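PDB 6SYN: peptidoglycan D,D-transpeptidase FtsI from Yersinia pestis, which probably cross-links septal peptidoglycan during cell division as a class B penicillin-binding protein, and is the target of beta-lactam antibiotics. Local coordinates for residues 200-206 with 476-482; 456-460 with 485-491; 473-477 with 490-495. All blocks are in the same frame, centred on the assembly; numbering follows the deposited sequence.

Interaction 1. Residues 200-206 with 476-482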
loop_
_atom_site.group_PDB
_atom_site.type_symbol
_atom_site.label_atom_id
_atom_site.label_comp_id
_atom_site.label_asym_id
_atom_site.label_seq_id
_atom_site.Cartn_x
_atom_site.Cartn_y
_atom_site.Cartn_z
ATOM N N ASN A 200 -12.874 11.186 2.701
ATOM C CA ASN A 200 -12.643 11.789 1.360
ATOM C C ASN A 200 -13.419 11.030 0.279
ATOM O O ASN A 200 -13.234 11.365 -0.913
ATOM C CB ASN A 200 -11.150 11.819 1.030
ATOM C CG ASN A 200 -10.399 12.837 1.856
ATOM O OD1 ASN A 200 -10.500 14.035 1.602
ATOM N ND2 ASN A 200 -9.649 12.369 2.842
ATOM N N LYS A 201 -14.251 10.057 0.675
ATOM C CA LYS A 201 -15.119 9.263 -0.236
ATOM C C LYS A 201 -14.283 8.833 -1.443
ATOM O O LYS A 201 -14.723 9.030 -2.589
ATOM C CB LYS A 201 -16.357 10.081 -0.615
ATOM C CG LYS A 201 -17.142 10.613 0.577
ATOM C CD LYS A 201 -18.545 11.077 0.244
ATOM C CE LYS A 201 -18.607 12.033 -0.928
ATOM N NZ LYS A 201 -19.853 12.833 -0.909
ATOM N N ALA A 202 -13.099 8.291 -1.159
ATOM C CA ALA A 202 -12.084 7.856 -2.142
ATOM C C ALA A 202 -12.431 6.452 -2.642
ATOM O O ALA A 202 -13.060 5.691 -1.889
ATOM C CB ALA A 202 -10.714 7.900 -1.508
ATOM N N GLU A 203 -12.047 6.142 -3.880
ATOM C CA GLU A 203 -12.161 4.786 -4.477
ATOM C C GLU A 203 -11.333 3.813 -3.632
ATOM O O GLU A 203 -11.831 2.714 -3.332
ATOM C CB GLU A 203 -11.681 4.793 -5.929
ATOM C CG GLU A 203 -11.990 3.506 -6.669
ATOM C CD GLU A 203 -11.450 3.453 -8.088
ATOM O OE1 GLU A 203 -11.418 4.509 -8.749
ATOM O OE2 GLU A 203 -11.054 2.355 -8.526
ATOM N N SER A 204 -10.117 4.220 -3.268
ATOM C CA SER A 204 -9.185 3.420 -2.443
ATOM C C SER A 204 -8.073 4.320 -1.901
ATOM O O SER A 204 -8.022 5.515 -2.253
ATOM C CB SER A 204 -8.631 2.243 -3.227
ATOM O OG SER A 204 -7.415 2.565 -3.886
ATOM N N GLY A 205 -7.241 3.748 -1.042
ATOM C CA GLY A 205 -5.969 4.333 -0.596
ATOM C C GLY A 205 -4.983 3.221 -0.331
ATOM O O GLY A 205 -5.424 2.061 -0.233
ATOM N N THR A 206 -3.697 3.544 -0.262
ATOM C CA THR A 206 -2.659 2.615 0.237
ATOM C C THR A 206 -1.558 3.451 0.894
ATOM O O THR A 206 -1.268 4.566 0.404
ATOM C CB THR A 206 -2.211 1.614 -0.842
ATOM O OG1 THR A 206 -0.804 1.394 -0.732
ATOM C CG2 THR A 206 -2.540 2.039 -2.255
ATOM N N VAL A 476 -0.986 7.349 -0.806
ATOM C CA VAL A 476 -1.749 7.725 -2.035
ATOM C C VAL A 476 -3.237 7.480 -1.752
ATOM O O VAL A 476 -3.584 6.348 -1.371
ATOM C CB VAL A 476 -1.260 6.956 -3.285
ATOM C CG1 VAL A 476 -1.342 5.443 -3.125
ATOM C CG2 VAL A 476 -1.995 7.388 -4.546
ATOM N N ILE A 477 -4.069 8.518 -1.878
ATOM C CA ILE A 477 -5.560 8.412 -1.887
ATOM C C ILE A 477 -5.997 8.454 -3.351
ATOM O O ILE A 477 -5.748 9.477 -4.022
ATOM C CB ILE A 477 -6.252 9.529 -1.074
ATOM C CG1 ILE A 477 -5.714 9.649 0.356
ATOM C CG2 ILE A 477 -7.763 9.342 -1.095
ATOM C CD1 ILE A 477 -6.002 8.460 1.241
ATOM N N ASN A 478 -6.631 7.380 -3.814
ATOM C CA ASN A 478 -7.066 7.221 -5.222
ATOM C C ASN A 478 -8.518 7.705 -5.327
ATOM O O ASN A 478 -9.400 7.077 -4.703
ATOM C CB ASN A 478 -6.797 5.788 -5.688
ATOM C CG ASN A 478 -7.625 5.370 -6.882
ATOM O OD1 ASN A 478 -7.622 6.040 -7.913
ATOM N ND2 ASN A 478 -8.325 4.252 -6.748
ATOM N N ASP A 479 -8.705 8.833 -6.029
ATOM C CA ASP A 479 -9.989 9.450 -6.468
ATOM C C ASP A 479 -10.801 9.984 -5.287
ATOM O O ASP A 479 -11.965 9.619 -5.121
ATOM C CB ASP A 479 -10.812 8.493 -7.335
ATOM C CG ASP A 479 -11.898 9.193 -8.136
ATOM O OD1 ASP A 479 -11.892 10.434 -8.180
ATOM O OD2 ASP A 479 -12.740 8.495 -8.707
ATOM N N PRO A 480 -10.247 10.929 -4.490
ATOM C CA PRO A 480 -11.021 11.637 -3.469
ATOM C C PRO A 480 -12.138 12.476 -4.110
ATOM O O PRO A 480 -11.833 13.254 -4.989
ATOM C CB PRO A 480 -9.993 12.523 -2.746
ATOM C CG PRO A 480 -8.831 12.645 -3.710
ATOM C CD PRO A 480 -8.846 11.373 -4.533
ATOM N N GLN A 481 -13.383 12.298 -3.643
ATOM C CA GLN A 481 -14.613 12.865 -4.263
ATOM C C GLN A 481 -15.434 13.677 -3.249
ATOM O O GLN A 481 -16.642 13.828 -3.479
ATOM C CB GLN A 481 -15.473 11.738 -4.847
ATOM C CG GLN A 481 -15.010 11.237 -6.210
ATOM C CD GLN A 481 -14.951 12.323 -7.258
ATOM O OE1 GLN A 481 -15.568 13.383 -7.138
ATOM N NE2 GLN A 481 -14.200 12.059 -8.316
ATOM N N ALA A 482 -14.817 14.225 -2.196
ATOM C CA ALA A 482 -15.536 14.932 -1.108
ATOM C C ALA A 482 -15.205 16.433 -1.082
ATOM O O ALA A 482 -15.676 17.110 -0.151
ATOM C CB ALA A 482 -15.248 14.277 0.222
HETATM O O HOH W 1 -12.289 14.734 -0.663
#
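This is an antiparallel pairing of two neighbouring strands in the five-stranded sheet of the penicillin-binding transpeptidase domain, extended by the turns beyond it. The strand axes of 204-206 and 476-478 come within 4.6 Å at 166°. Thr206 and Val476 form a hydrogen-bonded pair: Thr206 N to Val476 O and Val476 N to Thr206 O are both 3.0 Å. Gly205 and Ile477 make the non-hydrogen-bonded pair, with CA atoms only 4.3 Å apart. A side chain on Gly205 would crowd Ile477 CD1. At Ser204 the bond from Asn478 N to Ser204 O is 2.8 Å. Asn478 O takes Ser204 N at 3.3 Å and, weakly, Glu203 N at 2.9 Å. Two residues thus face one, a classic beta bulge. Beyond it, Ala202 CB rests on Ile477 CG2 at 3.3 Å. Lys201, with positive phi, is the C-prime residue of a Schellman motif that ends helix 183-199. This turn presents Asn200 O to Gln481 N at 2.9 Å. A water joins Asn200 OD1 to Ala482 N, and Asn200 ND2 bonds back to Ala196 O of the helix. Asp479 and Asn478 have charged partners outside, Arg455 and Lys445. The Val476 and Asn478 side chains pack on Leu457 of strand 455-464 and Thr206 on helix 242-245, while Ile477 turns to the other face and meets Val490 of helix 487-490.

Interaction 2. Residues 456-460 with 485-491. With CB9 ((2R,4S)-2-[(1R)-1-{[(2S)-2-carboxy-2-phenylacetyl]amino}-2-oxoethyl]-5,5-dimethyl-1,3-thiazolidine-4-carboxylic acid), chain D.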
loop_
_atom_site.group_PDB
_atom_site.type_symbol
_atom_site.label_atom_id
_atom_site.label_comp_id
_atom_site.label_asym_id
_atom_site.label_seq_id
_atom_site.Cartn_x
_atom_site.Cartn_y
_atom_site.Cartn_z
ATOM N N TYR A 456 -8.297 12.456 -9.492
ATOM C CA TYR A 456 -6.906 12.681 -9.012
ATOM C C TYR A 456 -6.445 11.584 -8.046
ATOM O O TYR A 456 -7.277 10.977 -7.350
ATOM C CB TYR A 456 -6.795 14.069 -8.377
ATOM C CG TYR A 456 -7.361 15.182 -9.224
ATOM C CD1 TYR A 456 -6.649 15.698 -10.295
ATOM C CD2 TYR A 456 -8.619 15.705 -8.970
ATOM C CE1 TYR A 456 -7.165 16.715 -11.083
ATOM C CE2 TYR A 456 -9.152 16.720 -9.748
ATOM C CZ TYR A 456 -8.423 17.227 -10.809
ATOM O OH TYR A 456 -8.940 18.229 -11.579
ATOM N N LEU A 457 -5.131 11.337 -8.052
ATOM C CA LEU A 457 -4.385 10.582 -7.014
ATOM C C LEU A 457 -3.737 11.584 -6.053
ATOM O O LEU A 457 -2.733 12.206 -6.444
ATOM C CB LEU A 457 -3.304 9.729 -7.682
ATOM C CG LEU A 457 -3.797 8.691 -8.683
ATOM C CD1 LEU A 457 -2.627 8.113 -9.460
ATOM C CD2 LEU A 457 -4.570 7.589 -7.979
ATOM N N ALA A 458 -4.295 11.734 -4.851
ATOM C CA ALA A 458 -3.729 12.567 -3.765
ATOM C C ALA A 458 -2.551 11.807 -3.149
ATOM O O ALA A 458 -2.779 10.755 -2.522
ATOM C CB ALA A 458 -4.784 12.916 -2.743
ATOM N N TYR A 459 -1.343 12.335 -3.357
ATOM C CA TYR A 459 -0.044 11.746 -2.948
ATOM C C TYR A 459 0.580 12.560 -1.815
ATOM O O TYR A 459 0.523 13.799 -1.846
ATOM C CB TYR A 459 0.959 11.790 -4.101
ATOM C CG TYR A 459 0.915 10.659 -5.095
ATOM C CD1 TYR A 459 1.442 9.417 -4.785
ATOM C CD2 TYR A 459 0.433 10.855 -6.377
ATOM C CE1 TYR A 459 1.460 8.387 -5.708
ATOM C CE2 TYR A 459 0.437 9.834 -7.313
ATOM C CZ TYR A 459 0.954 8.595 -6.976
ATOM O OH TYR A 459 0.968 7.581 -7.888
ATOM N N THR A 460 1.209 11.872 -0.866
ATOM C CA THR A 460 2.270 12.433 0.008
ATOM C C THR A 460 3.257 11.306 0.313
ATOM O O THR A 460 2.837 10.277 0.869
ATOM C CB THR A 460 1.679 13.126 1.242
ATOM O OG1 THR A 460 1.120 14.365 0.803
ATOM C CG2 THR A 460 2.703 13.400 2.322
ATOM N N TYR A 485 -8.846 17.750 -3.140
ATOM C CA TYR A 485 -8.247 16.629 -3.914
ATOM C C TYR A 485 -6.710 16.706 -3.980
ATOM O O TYR A 485 -6.120 15.699 -4.383
ATOM C CB TYR A 485 -8.880 16.564 -5.306
ATOM C CG TYR A 485 -8.834 17.861 -6.071
ATOM C CD1 TYR A 485 -9.844 18.800 -5.934
ATOM C CD2 TYR A 485 -7.780 18.159 -6.921
ATOM C CE1 TYR A 485 -9.810 19.999 -6.625
ATOM C CE2 TYR A 485 -7.734 19.352 -7.623
ATOM C CZ TYR A 485 -8.754 20.276 -7.472
ATOM O OH TYR A 485 -8.733 21.465 -8.141
ATOM N N TYR A 486 -6.076 17.825 -3.612
ATOM C CA TYR A 486 -4.593 17.966 -3.572
ATOM C C TYR A 486 -3.997 16.993 -2.552
ATOM O O TYR A 486 -4.612 16.810 -1.476
ATOM C CB TYR A 486 -4.149 19.360 -3.120
ATOM C CG TYR A 486 -4.222 20.463 -4.145
ATOM C CD1 TYR A 486 -4.903 20.307 -5.342
ATOM C CD2 TYR A 486 -3.645 21.697 -3.887
ATOM C CE1 TYR A 486 -4.984 21.337 -6.265
ATOM C CE2 TYR A 486 -3.723 22.738 -4.795
ATOM C CZ TYR A 486 -4.393 22.557 -5.991
ATOM O OH TYR A 486 -4.474 23.569 -6.903
ATOM N N GLY A 487 -2.817 16.442 -2.854
ATOM C CA GLY A 487 -2.021 15.632 -1.912
ATOM C C GLY A 487 -1.747 16.388 -0.621
ATOM O O GLY A 487 -1.835 15.768 0.459
ATOM N N GLY A 488 -1.444 17.689 -0.735
ATOM C CA GLY A 488 -1.132 18.587 0.393
ATOM C C GLY A 488 -2.304 18.735 1.348
ATOM O O GLY A 488 -2.066 18.996 2.545
ATOM N N ALA A 489 -3.525 18.567 0.836
ATOM C CA ALA A 489 -4.799 18.809 1.549
ATOM C C ALA A 489 -5.403 17.499 2.077
ATOM O O ALA A 489 -6.113 17.556 3.096
ATOM C CB ALA A 489 -5.749 19.508 0.607
ATOM N N VAL A 490 -5.135 16.369 1.409
ATOM C CA VAL A 490 -5.852 15.072 1.615
ATOM C C VAL A 490 -4.899 14.003 2.167
ATOM O O VAL A 490 -5.329 13.269 3.078
ATOM C CB VAL A 490 -6.518 14.602 0.309
ATOM C CG1 VAL A 490 -6.980 13.155 0.392
ATOM C CG2 VAL A 490 -7.674 15.510 -0.084
ATOM N N SER A 491 -3.677 13.896 1.631
ATOM C CA SER A 491 -2.693 12.837 1.994
ATOM C C SER A 491 -1.643 13.359 2.993
ATOM O O SER A 491 -1.299 12.598 3.921
ATOM C CB SER A 491 -2.060 12.248 0.760
ATOM O OG SER A 491 -3.047 11.632 -0.058
HETATM C C CB9 D . 2.346 17.445 -9.361
HETATM N N CB9 D . 0.437 18.652 -10.456
HETATM O O CB9 D . 1.657 16.545 -8.946
HETATM C CA CB9 D . 1.818 18.737 -9.974
HETATM C CB CB9 D . 2.074 19.928 -9.007
HETATM C CAA CB9 D . 0.349 21.845 -6.436
HETATM C CAB CB9 D . -1.462 20.554 -7.568
HETATM O OAD CB9 D . -0.243 18.968 -4.962
HETATM O OAE CB9 D . -2.287 18.983 -14.294
HETATM O OAF CB9 D . 1.090 18.596 -12.599
HETATM O OAG CB9 D . 1.920 18.915 -5.083
HETATM O OAH CB9 D . -1.307 17.287 -13.465
HETATM C CAJ CB9 D . -4.528 20.252 -9.733
HETATM C CAK CB9 D . -3.743 21.254 -10.254
HETATM C CAL CB9 D . -4.239 18.939 -10.017
HETATM C CAM CB9 D . -2.659 20.940 -11.060
HETATM C CAN CB9 D . -3.151 18.617 -10.820
HETATM N NAP CB9 D . 2.110 19.545 -7.589
HETATM S SAQ CB9 D . 0.746 21.171 -9.075
HETATM C CAR CB9 D . 0.813 19.058 -5.565
HETATM C CAS CB9 D . -1.638 18.444 -13.436
HETATM C CAT CB9 D . 0.208 18.804 -11.766
HETATM C CAU CB9 D . -2.327 19.618 -11.327
HETATM C CAX CB9 D . 0.748 19.378 -7.068
HETATM C CAY CB9 D . -1.160 19.317 -12.259
HETATM C CAZ CB9 D . 0.040 20.728 -7.420
#
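Tyr456 lays its ring over that of Tyr485 in an offset stack, with centroids 4.4 Å apart and planes at 18°. The pair lies at the rim of the active-site cleft of the penicillin-binding transpeptidase fold, where strand 455-464 meets the short helix 487-490. Both tyrosines, with Tyr486, belong to the pocket of the bound CB9. Its phenyl group is lined by all three: Tyr486 CE1 is 3.7 Å from CB9 CAJ, Tyr456 CE1 is 3.8 Å from CB9 CAL, and Tyr485 CE2 is 3.9 Å from CB9 CAJ. The Tyr486 ring also turns one face to the methyl carbon CAB of CB9. Tyr486 is the N-cap residue of the helix. Behind the rings the backbones close in. Ala458 CB packs on Val490 CG1 at 3.8 Å and lies 4.0 Å from Gly487 CA. Gly487 CA sits 3.1 Å from Tyr459 O, in a CA-H...O contact. A side chain at Gly487 would clash with that oxygen, so glycine permits the close approach. Gly487 N also bonds to Thr442 of strand 437-446, another pocket residue. The two segments share one hydrogen bond, a short one from Ser491 OG to Ala458 O at 2.6 Å.

Interaction 3. Residues 473-477 with 490-495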
loop_
_atom_site.group_PDB
_atom_site.type_symbol
_atom_site.label_atom_id
_atom_site.label_comp_id
_atom_site.label_asym_id
_atom_site.label_seq_id
_atom_site.Cartn_x
_atom_site.Cartn_y
_atom_site.Cartn_z
ATOM N N LEU A 473 7.886 6.668 4.173
ATOM C CA LEU A 473 6.412 6.478 4.125
ATOM C C LEU A 473 5.875 7.050 2.813
ATOM O O LEU A 473 6.279 8.170 2.452
ATOM C CB LEU A 473 5.769 7.162 5.334
ATOM C CG LEU A 473 4.242 7.128 5.388
ATOM C CD1 LEU A 473 3.715 5.701 5.327
ATOM C CD2 LEU A 473 3.739 7.823 6.647
ATOM N N VAL A 474 5.024 6.279 2.132
ATOM C CA VAL A 474 4.169 6.733 0.997
ATOM C C VAL A 474 2.702 6.597 1.424
ATOM O O VAL A 474 2.354 5.601 2.094
ATOM C CB VAL A 474 4.456 5.943 -0.297
ATOM C CG1 VAL A 474 3.428 6.225 -1.386
ATOM C CG2 VAL A 474 5.864 6.189 -0.817
ATOM N N VAL A 475 1.895 7.593 1.059
ATOM C CA VAL A 475 0.410 7.620 1.191
ATOM C C VAL A 475 -0.150 8.151 -0.137
ATOM O O VAL A 475 0.253 9.263 -0.546
ATOM C CB VAL A 475 -0.012 8.477 2.401
ATOM C CG1 VAL A 475 -1.521 8.536 2.583
ATOM C CG2 VAL A 475 0.652 7.994 3.679
ATOM N N VAL A 476 -0.986 7.349 -0.806
ATOM C CA VAL A 476 -1.749 7.725 -2.035
ATOM C C VAL A 476 -3.237 7.480 -1.752
ATOM O O VAL A 476 -3.584 6.348 -1.371
ATOM C CB VAL A 476 -1.260 6.956 -3.285
ATOM C CG1 VAL A 476 -1.342 5.443 -3.125
ATOM C CG2 VAL A 476 -1.995 7.388 -4.546
ATOM N N ILE A 477 -4.069 8.518 -1.878
ATOM C CA ILE A 477 -5.560 8.412 -1.887
ATOM C C ILE A 477 -5.997 8.454 -3.351
ATOM O O ILE A 477 -5.748 9.477 -4.022
ATOM C CB ILE A 477 -6.252 9.529 -1.074
ATOM C CG1 ILE A 477 -5.714 9.649 0.356
ATOM C CG2 ILE A 477 -7.763 9.342 -1.095
ATOM C CD1 ILE A 477 -6.002 8.460 1.241
ATOM N N VAL A 490 -5.135 16.369 1.409
ATOM C CA VAL A 490 -5.852 15.072 1.615
ATOM C C VAL A 490 -4.899 14.003 2.167
ATOM O O VAL A 490 -5.329 13.269 3.078
ATOM C CB VAL A 490 -6.518 14.602 0.309
ATOM C CG1 VAL A 490 -6.980 13.155 0.392
ATOM C CG2 VAL A 490 -7.674 15.510 -0.084
ATOM N N SER A 491 -3.677 13.896 1.631
ATOM C CA SER A 491 -2.693 12.837 1.994
ATOM C C SER A 491 -1.643 13.359 2.993
ATOM O O SER A 491 -1.299 12.598 3.921
ATOM C CB SER A 491 -2.060 12.248 0.760
ATOM O OG SER A 491 -3.047 11.632 -0.058
ATOM N N ALA A 492 -1.163 14.600 2.834
ATOM C CA ALA A 492 -0.227 15.269 3.774
ATOM C C ALA A 492 -0.647 15.025 5.223
ATOM O O ALA A 492 0.168 14.586 6.027
ATOM C CB ALA A 492 -0.130 16.747 3.471
ATOM N N PRO A 493 -1.915 15.291 5.623
ATOM C CA PRO A 493 -2.313 15.132 7.021
ATOM C C PRO A 493 -2.234 13.673 7.489
ATOM O O PRO A 493 -1.807 13.453 8.605
ATOM C CB PRO A 493 -3.763 15.651 7.090
ATOM C CG PRO A 493 -4.255 15.665 5.655
ATOM C CD PRO A 493 -3.022 15.778 4.783
ATOM N N VAL A 494 -2.631 12.729 6.631
ATOM C CA VAL A 494 -2.589 11.263 6.918
ATOM C C VAL A 494 -1.123 10.836 7.072
ATOM O O VAL A 494 -0.853 9.983 7.939
ATOM C CB VAL A 494 -3.303 10.434 5.833
ATOM C CG1 VAL A 494 -3.206 8.942 6.111
ATOM C CG2 VAL A 494 -4.757 10.841 5.675
ATOM N N PHE A 495 -0.219 11.397 6.264
ATOM C CA PHE A 495 1.246 11.165 6.381
ATOM C C PHE A 495 1.709 11.618 7.768
ATOM O O PHE A 495 2.423 10.856 8.441
ATOM C CB PHE A 495 2.027 11.893 5.285
ATOM C CG PHE A 495 3.519 11.689 5.362
ATOM C CD1 PHE A 495 4.269 12.293 6.363
ATOM C CD2 PHE A 495 4.177 10.888 4.442
ATOM C CE1 PHE A 495 5.642 12.108 6.434
ATOM C CE2 PHE A 495 5.551 10.707 4.514
ATOM C CZ PHE A 495 6.282 11.315 5.510
#
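Three side chains of strand 473-477, Leu473, Val475 and Ile477, project from one face of the sheet and meet residues 490-495, which lead into the C-terminal helix 492-505. The fit is purely by shape, with no hydrogen bond across. At one end the Phe495 ring offers its face to Leu473. Leu473 CD2 sits 4.0 Å from the ring centroid, 20° off the normal, a CH-pi contact. The ring atom Phe495 CE2 also lies 3.3 Å from Leu473 O and 3.6 Å from Leu473 CB. In the middle, Val475 fits between Val494 and Phe495. Its CG1 touches Val494 CG1 at 3.9 Å, and its CG2 is 4.4 Å from Phe495 CB. The small Ser491 leaves room here, and its CB lies 4.0 Å from Val475 O. This is where the two backbones come closest, with the CA atoms of Val475 and Ser491 6.1 Å apart. At the other end, Ile477 CG1 rests in the notch formed by Val490 CG1 (3.7 Å) and Ser491 OG (3.3 Å). Ser491 OG itself bonds to Ala458 O. Helix 183-199 flanks this layer, with Val197 against Ile477 and Ala196 against Val494, while Val474, on the opposite face of the sheet, packs on Leu373 and Ala374 of helix 370-381.

Strand 471-478 unites the set. It pairs with strand 204-211 in interaction 1 and packs on the C-terminal helix in interaction 3, and the two share Val476 and Ile477. Its other neighbour is strand 455-464 of interaction 2: Ala458 O lies 2.7 Å from Ile477 N, and Tyr456 O lies 2.9 Å from Asp479 N, both probable hydrogen bonds. Interactions 2 and 3 share Val490 and Ser491, and their centres are about 7 Å apart. Gly487 O is 2.7 Å from Ala492 N. Interaction 2 touches CB9 directly. The side chains of Ser491 and Pro480 are about 9 and 10 Å from it, so interactions 1 and 3 form the layers behind the pocket.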